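Local coordinates for protein TetR family Transcriptional regulator (PDB 3KKC) that probably binds DNA through an N-terminal helix-turn-helix as a TetR-type transcriptional regulator, and carries a nickel ion in this crystal form, at residues A[120-125]-A[143-148]; A[103-108]-A[151-156]. All coordinates share one frame; numbering follows the deposited sequence.

Contact 1 of 2, residues A[120-125]-A[143-148]; sequences DVYPRL and FLLSSF
Y122 and L145 bring the two backbones nearest, with 6.8 Å between their CA atoms, where helix 107-129 crosses helix 137-157 with segment axes 10.5 Å apart and N-to-C directions 125° from one another. Four buried side chains carry the contact, Y122 and L125 from one helix and L144 and L145 from the other. The two methyls of L145 reach the base of Y122, the tyrosine CB lying 3.9 Å from L145 CD1 and 4.1 Å from L145 CD2. L145 does not start out pointing at segment 120-125, and it is the branched end of the side chain that closes the distance. The Y122 side chain extends with CG trans to the backbone N (chi1 175°), which carries the ring past L145 to L144. There L144 CD2 lies close to the ring plane, at its edge, 4.0 Å from Y122 CE1. One turn on, L125 places CD2 3.9 Å from L144 CG, so L144 is touched by both Y122 and L125. Beyond these pairs the phenol packs against E137 and K141 earlier on helix 137-157, while L125 also meets Y171 and L172 of helix 164-175. The L144 carbonyl O accepts from F148 N and from the hydroxyl of Y171, a second bond on a buried helical oxygen. P123 has no N-H to give and R124 N makes no bond to the preceding turn, which kinks the helix. This is helix-helix packing inside the all-helical C-terminal region of a TetR-family regulator, and L144 also packs on M174 of the second subunit. Between these two segments the packing is purely apolar, with no hydrogen bond or salt bridge, so shape and burial set the fit.

Contact 2 of 2, residues A[103-108]-A[151-156]; sequences LSDDPY and TLKWWL
The touch between L103, D105, K153 and L156 is a partly buried mixture of apolar packing and a long salt bridge, joining the end of helix 98-103 and the turn after it to the C-terminal part of helix 137-157, within the helical C-terminal region of this TetR-family protein. L103 supplies the apolar half. L103 CD1 lies 3.9 Å from L156 CB and L103 CD2 4.0 Å from the same atom, so the leucine fork sits against the root of L156. L103 CD1 also comes within 4.1 Å of K153 CG, at the start of the lysine chain. Farther along that chain the polar half begins: K153 is bent at chi3 and chi4, and K153 NZ stands 3.9 Å from D105 OD1, a long pairing that is probably weak. E150, just before the segment, gives K153 NZ a second carboxylate, which would further balance its charge. D105 is where the chain leaves the helix, with a positive phi of 69°. The turn is held on its own account: S104 OG accepts from D106 N at 3.1 Å with a nearly straight bond (160°), making an ST turn. D106 then N-caps the next helix, its OD2 accepting from F109 N. D106 packs on Y30 of a loop and on L60 of helix 57-71, which Y108 likewise meets. From helix 137-157, L156 leans on F91 of helix 80-93 and W155 packs against helices 80-93 and 164-175, so the contact lies at the junction of several helices.

Running from the N terminus, the chain passes helix 80-93 and reaches segment 103-108, turns into helix 107-129, and goes through segment 120-125 before the connection to helix 137-157. On that helix it meets segment 143-148 first, where contact 1 closes a loop of 17 residues, and then segment 151-156, where contact 2 closes a loop of 42. Contact 1 thus lies within the larger loop, and the two centres are about 16 Å apart. Contact 1 ties the far part of helix 107-129 to the middle of helix 137-157; contact 2 ties the turn before helix 107-129 to the end of helix 137-157. Segments 143-148 and 151-156 both also pack on the second subunit.

Contact 1 of 2, residues A[120-125]-A[143-148]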
loop_
_atom_site.group_PDB
_atom_site.type_symbol
_atom_site.label_atom_id
_atom_site.label_comp_id
_atom_site.label_asym_id
_atom_site.label_seq_id
_atom_site.Cartn_x
_atom_site.Cartn_y
_atom_site.Cartn_z
ATOM N N ASP A 120 -6.993 -17.493 -8.355
ATOM C CA ASP A 120 -7.821 -18.449 -7.635
ATOM C C ASP A 120 -8.916 -17.798 -6.810
ATOM O O ASP A 120 -9.881 -18.452 -6.433
ATOM C CB ASP A 120 -6.941 -19.380 -6.786
ATOM C CG ASP A 120 -6.087 -20.339 -7.646
ATOM O OD1 ASP A 120 -6.603 -20.914 -8.636
ATOM O OD2 ASP A 120 -4.892 -20.526 -7.328
ATOM N N VAL A 121 -8.799 -16.505 -6.551
ATOM C CA VAL A 121 -9.854 -15.812 -5.826
ATOM C C VAL A 121 -10.702 -14.862 -6.699
ATOM O O VAL A 121 -11.935 -14.828 -6.597
ATOM C CB VAL A 121 -9.290 -15.088 -4.612
ATOM C CG1 VAL A 121 -10.290 -14.048 -4.056
ATOM C CG2 VAL A 121 -8.891 -16.128 -3.553
ATOM N N TYR A 122 -10.051 -14.107 -7.570
ATOM C CA TYR A 122 -10.767 -13.106 -8.343
ATOM C C TYR A 122 -11.848 -13.662 -9.276
ATOM O O TYR A 122 -12.982 -13.187 -9.254
ATOM C CB TYR A 122 -9.814 -12.236 -9.147
ATOM C CG TYR A 122 -10.570 -11.300 -10.027
ATOM C CD1 TYR A 122 -11.336 -10.278 -9.477
ATOM C CD2 TYR A 122 -10.553 -11.448 -11.405
ATOM C CE1 TYR A 122 -12.060 -9.420 -10.277
ATOM C CE2 TYR A 122 -11.264 -10.585 -12.220
ATOM C CZ TYR A 122 -12.018 -9.575 -11.649
ATOM O OH TYR A 122 -12.730 -8.717 -12.456
ATOM N N PRO A 123 -11.493 -14.645 -10.121
ATOM C CA PRO A 123 -12.480 -15.144 -11.084
ATOM C C PRO A 123 -13.794 -15.579 -10.438
ATOM O O PRO A 123 -14.855 -15.232 -10.946
ATOM C CB PRO A 123 -11.756 -16.322 -11.743
ATOM C CG PRO A 123 -10.315 -15.943 -11.669
ATOM C CD PRO A 123 -10.175 -15.275 -10.319
ATOM N N ARG A 124 -13.737 -16.306 -9.331
ATOM C CA ARG A 124 -14.969 -16.645 -8.636
ATOM C C ARG A 124 -15.637 -15.419 -8.008
ATOM O O ARG A 124 -16.841 -15.246 -8.099
ATOM C CB ARG A 124 -14.756 -17.776 -7.620
ATOM C CG ARG A 124 -15.089 -19.154 -8.196
ATOM C CD ARG A 124 -14.723 -20.312 -7.276
ATOM N NE ARG A 124 -15.753 -20.616 -6.271
ATOM C CZ ARG A 124 -16.991 -21.049 -6.536
ATOM N NH1 ARG A 124 -17.400 -21.215 -7.793
ATOM N NH2 ARG A 124 -17.831 -21.298 -5.535
ATOM N N LEU A 125 -14.849 -14.559 -7.386
ATOM C CA LEU A 125 -15.373 -13.355 -6.751
ATOM C C LEU A 125 -16.180 -12.538 -7.751
ATOM O O LEU A 125 -17.210 -11.948 -7.417
ATOM C CB LEU A 125 -14.215 -12.503 -6.225
ATOM C CG LEU A 125 -14.657 -11.317 -5.375
ATOM C CD1 LEU A 125 -15.596 -11.804 -4.265
ATOM C CD2 LEU A 125 -13.460 -10.574 -4.808
ATOM N N PHE A 143 -10.466 -2.720 -8.152
ATOM C CA PHE A 143 -11.129 -2.354 -6.905
ATOM C C PHE A 143 -11.302 -3.557 -5.970
ATOM O O PHE A 143 -11.248 -3.436 -4.746
ATOM C CB PHE A 143 -12.481 -1.738 -7.225
ATOM C CG PHE A 143 -13.191 -1.139 -6.034
ATOM C CD1 PHE A 143 -13.176 0.237 -5.816
ATOM C CD2 PHE A 143 -13.928 -1.942 -5.167
ATOM C CE1 PHE A 143 -13.859 0.801 -4.731
ATOM C CE2 PHE A 143 -14.620 -1.396 -4.085
ATOM C CZ PHE A 143 -14.586 -0.030 -3.862
ATOM N N LEU A 144 -11.518 -4.723 -6.562
ATOM C CA LEU A 144 -11.915 -5.904 -5.808
ATOM C C LEU A 144 -10.692 -6.534 -5.123
ATOM O O LEU A 144 -10.696 -6.778 -3.909
ATOM C CB LEU A 144 -12.571 -6.914 -6.753
ATOM C CG LEU A 144 -14.062 -7.237 -6.718
ATOM C CD1 LEU A 144 -14.814 -6.346 -5.774
ATOM C CD2 LEU A 144 -14.618 -7.155 -8.112
ATOM N N LEU A 145 -9.655 -6.792 -5.921
ATOM C CA LEU A 145 -8.429 -7.403 -5.439
ATOM C C LEU A 145 -7.784 -6.521 -4.402
ATOM O O LEU A 145 -7.398 -6.988 -3.338
ATOM C CB LEU A 145 -7.455 -7.634 -6.591
ATOM C CG LEU A 145 -7.214 -9.100 -6.935
ATOM C CD1 LEU A 145 -8.326 -9.953 -6.414
ATOM C CD2 LEU A 145 -7.075 -9.278 -8.436
ATOM N N SER A 146 -7.685 -5.235 -4.705
ATOM C CA SER A 146 -7.017 -4.320 -3.801
ATOM C C SER A 146 -7.802 -4.090 -2.509
ATOM O O SER A 146 -7.208 -3.915 -1.440
ATOM C CB SER A 146 -6.726 -2.988 -4.491
ATOM O OG SER A 146 -6.970 -1.929 -3.585
ATOM N N SER A 147 -9.128 -4.074 -2.590
ATOM C CA SER A 147 -9.909 -3.887 -1.372
ATOM C C SER A 147 -9.923 -5.183 -0.527
ATOM O O SER A 147 -10.105 -5.158 0.695
ATOM C CB SER A 147 -11.331 -3.464 -1.706
ATOM O OG SER A 147 -12.088 -4.607 -2.067
ATOM N N PHE A 148 -9.735 -6.323 -1.180
ATOM C CA PHE A 148 -9.591 -7.547 -0.415
ATOM C C PHE A 148 -8.285 -7.498 0.385
ATOM O O PHE A 148 -8.313 -7.631 1.617
ATOM C CB PHE A 148 -9.673 -8.791 -1.302
ATOM C CG PHE A 148 -9.467 -10.076 -0.554
ATOM C CD1 PHE A 148 -10.520 -10.685 0.096
ATOM C CD2 PHE A 148 -8.215 -10.670 -0.499
ATOM C CE1 PHE A 148 -10.332 -11.858 0.772
ATOM C CE2 PHE A 148 -8.024 -11.841 0.171
ATOM C CZ PHE A 148 -9.077 -12.434 0.808
#

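Contact 2 of 2, residues A[103-108]-A[151-156]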
loop_
_atom_site.group_PDB
_atom_site.type_symbol
_atom_site.label_atom_id
_atom_site.label_comp_id
_atom_site.label_asym_id
_atom_site.label_seq_id
_atom_site.Cartn_x
_atom_site.Cartn_y
_atom_site.Cartn_z
ATOM N N LEU A 103 2.257 -7.979 6.341
ATOM C CA LEU A 103 2.315 -6.716 7.071
ATOM C C LEU A 103 3.706 -6.063 6.991
ATOM O O LEU A 103 3.879 -4.881 7.299
ATOM C CB LEU A 103 1.958 -6.962 8.540
ATOM C CG LEU A 103 0.562 -6.643 9.081
ATOM C CD1 LEU A 103 -0.492 -6.908 8.028
ATOM C CD2 LEU A 103 0.307 -7.430 10.367
ATOM N N SER A 104 4.698 -6.855 6.605
ATOM C CA SER A 104 6.065 -6.390 6.548
ATOM C C SER A 104 6.243 -5.554 5.279
ATOM O O SER A 104 7.249 -4.842 5.119
ATOM C CB SER A 104 7.015 -7.586 6.515
ATOM O OG SER A 104 6.985 -8.205 5.236
ATOM N N ASP A 105 5.271 -5.657 4.376
ATOM C CA ASP A 105 5.362 -4.978 3.091
ATOM C C ASP A 105 6.425 -5.550 2.162
ATOM O O ASP A 105 6.731 -4.926 1.141
ATOM C CB ASP A 105 5.662 -3.483 3.281
ATOM C CG ASP A 105 4.437 -2.678 3.646
ATOM O OD1 ASP A 105 3.310 -3.140 3.344
ATOM O OD2 ASP A 105 4.604 -1.582 4.227
ATOM N N ASP A 106 7.014 -6.696 2.495
ATOM C CA ASP A 106 8.023 -7.242 1.598
ATOM C C ASP A 106 7.462 -7.272 0.189
ATOM O O ASP A 106 6.511 -7.999 -0.085
ATOM C CB ASP A 106 8.456 -8.639 1.990
ATOM C CG ASP A 106 9.470 -9.214 1.017
ATOM O OD1 ASP A 106 10.683 -8.979 1.201
ATOM O OD2 ASP A 106 9.057 -9.886 0.051
ATOM N N PRO A 107 8.048 -6.470 -0.712
ATOM C CA PRO A 107 7.513 -6.301 -2.073
ATOM C C PRO A 107 7.294 -7.645 -2.803
ATOM O O PRO A 107 6.289 -7.795 -3.528
ATOM C CB PRO A 107 8.594 -5.451 -2.770
ATOM C CG PRO A 107 9.835 -5.673 -1.945
ATOM C CD PRO A 107 9.332 -5.772 -0.536
ATOM N N TYR A 108 8.216 -8.593 -2.605
ATOM C CA TYR A 108 8.140 -9.911 -3.240
ATOM C C TYR A 108 6.967 -10.766 -2.730
ATOM O O TYR A 108 6.281 -11.426 -3.517
ATOM C CB TYR A 108 9.448 -10.692 -3.059
ATOM C CG TYR A 108 9.372 -12.126 -3.552
ATOM C CD1 TYR A 108 9.818 -12.460 -4.821
ATOM C CD2 TYR A 108 8.830 -13.139 -2.749
ATOM C CE1 TYR A 108 9.731 -13.745 -5.283
ATOM C CE2 TYR A 108 8.748 -14.439 -3.198
ATOM C CZ TYR A 108 9.193 -14.748 -4.469
ATOM O OH TYR A 108 9.136 -16.057 -4.939
ATOM N N THR A 151 -8.603 -4.775 3.131
ATOM C CA THR A 151 -9.443 -5.160 4.261
ATOM C C THR A 151 -8.603 -6.042 5.181
ATOM O O THR A 151 -8.492 -5.779 6.384
ATOM C CB THR A 151 -10.725 -5.901 3.832
ATOM O OG1 THR A 151 -11.626 -4.972 3.230
ATOM C CG2 THR A 151 -11.423 -6.561 5.042
ATOM N N LEU A 152 -7.992 -7.063 4.577
ATOM C CA LEU A 152 -7.152 -8.056 5.250
ATOM C C LEU A 152 -6.024 -7.447 6.107
ATOM O O LEU A 152 -5.953 -7.715 7.306
ATOM C CB LEU A 152 -6.599 -9.015 4.201
ATOM C CG LEU A 152 -5.496 -9.945 4.659
ATOM C CD1 LEU A 152 -5.902 -10.574 5.960
ATOM C CD2 LEU A 152 -5.244 -11.005 3.611
ATOM N N LYS A 153 -5.171 -6.611 5.511
ATOM C CA LYS A 153 -4.124 -5.926 6.283
ATOM C C LYS A 153 -4.699 -5.193 7.479
ATOM O O LYS A 153 -4.148 -5.238 8.570
ATOM C CB LYS A 153 -3.330 -4.918 5.427
ATOM C CG LYS A 153 -2.237 -5.520 4.568
ATOM C CD LYS A 153 -1.945 -4.623 3.379
ATOM C CE LYS A 153 -0.532 -4.022 3.430
ATOM N NZ LYS A 153 -0.559 -2.541 3.216
ATOM N N TRP A 154 -5.797 -4.482 7.263
ATOM C CA TRP A 154 -6.361 -3.649 8.317
ATOM C C TRP A 154 -6.779 -4.545 9.511
ATOM O O TRP A 154 -6.516 -4.234 10.683
ATOM C CB TRP A 154 -7.530 -2.809 7.752
ATOM C CG TRP A 154 -8.427 -2.280 8.808
ATOM C CD1 TRP A 154 -8.277 -1.115 9.499
ATOM C CD2 TRP A 154 -9.609 -2.923 9.343
ATOM N NE1 TRP A 154 -9.298 -0.984 10.429
ATOM C CE2 TRP A 154 -10.124 -2.080 10.356
ATOM C CE3 TRP A 154 -10.273 -4.121 9.064
ATOM C CZ2 TRP A 154 -11.299 -2.399 11.100
ATOM C CZ3 TRP A 154 -11.460 -4.451 9.820
ATOM C CH2 TRP A 154 -11.944 -3.584 10.818
ATOM N N TRP A 155 -7.408 -5.668 9.178
ATOM C CA TRP A 155 -7.908 -6.628 10.150
ATOM C C TRP A 155 -6.751 -7.208 10.977
ATOM O O TRP A 155 -6.850 -7.352 12.196
ATOM C CB TRP A 155 -8.662 -7.725 9.389
ATOM C CG TRP A 155 -9.214 -8.866 10.208
ATOM C CD1 TRP A 155 -10.066 -8.783 11.274
ATOM C CD2 TRP A 155 -8.985 -10.266 9.986
ATOM N NE1 TRP A 155 -10.359 -10.037 11.734
ATOM C CE2 TRP A 155 -9.713 -10.965 10.962
ATOM C CE3 TRP A 155 -8.229 -10.994 9.056
ATOM C CZ2 TRP A 155 -9.713 -12.362 11.037
ATOM C CZ3 TRP A 155 -8.231 -12.376 9.130
ATOM C CH2 TRP A 155 -8.968 -13.045 10.114
ATOM N N LEU A 156 -5.645 -7.509 10.310
ATOM C CA LEU A 156 -4.468 -8.048 10.981
ATOM C C LEU A 156 -3.790 -7.041 11.937
ATOM O O LEU A 156 -3.151 -7.447 12.916
ATOM C CB LEU A 156 -3.474 -8.612 9.945
ATOM C CG LEU A 156 -3.978 -9.827 9.143
ATOM C CD1 LEU A 156 -3.107 -10.141 7.946
ATOM C CD2 LEU A 156 -4.096 -11.080 10.012
#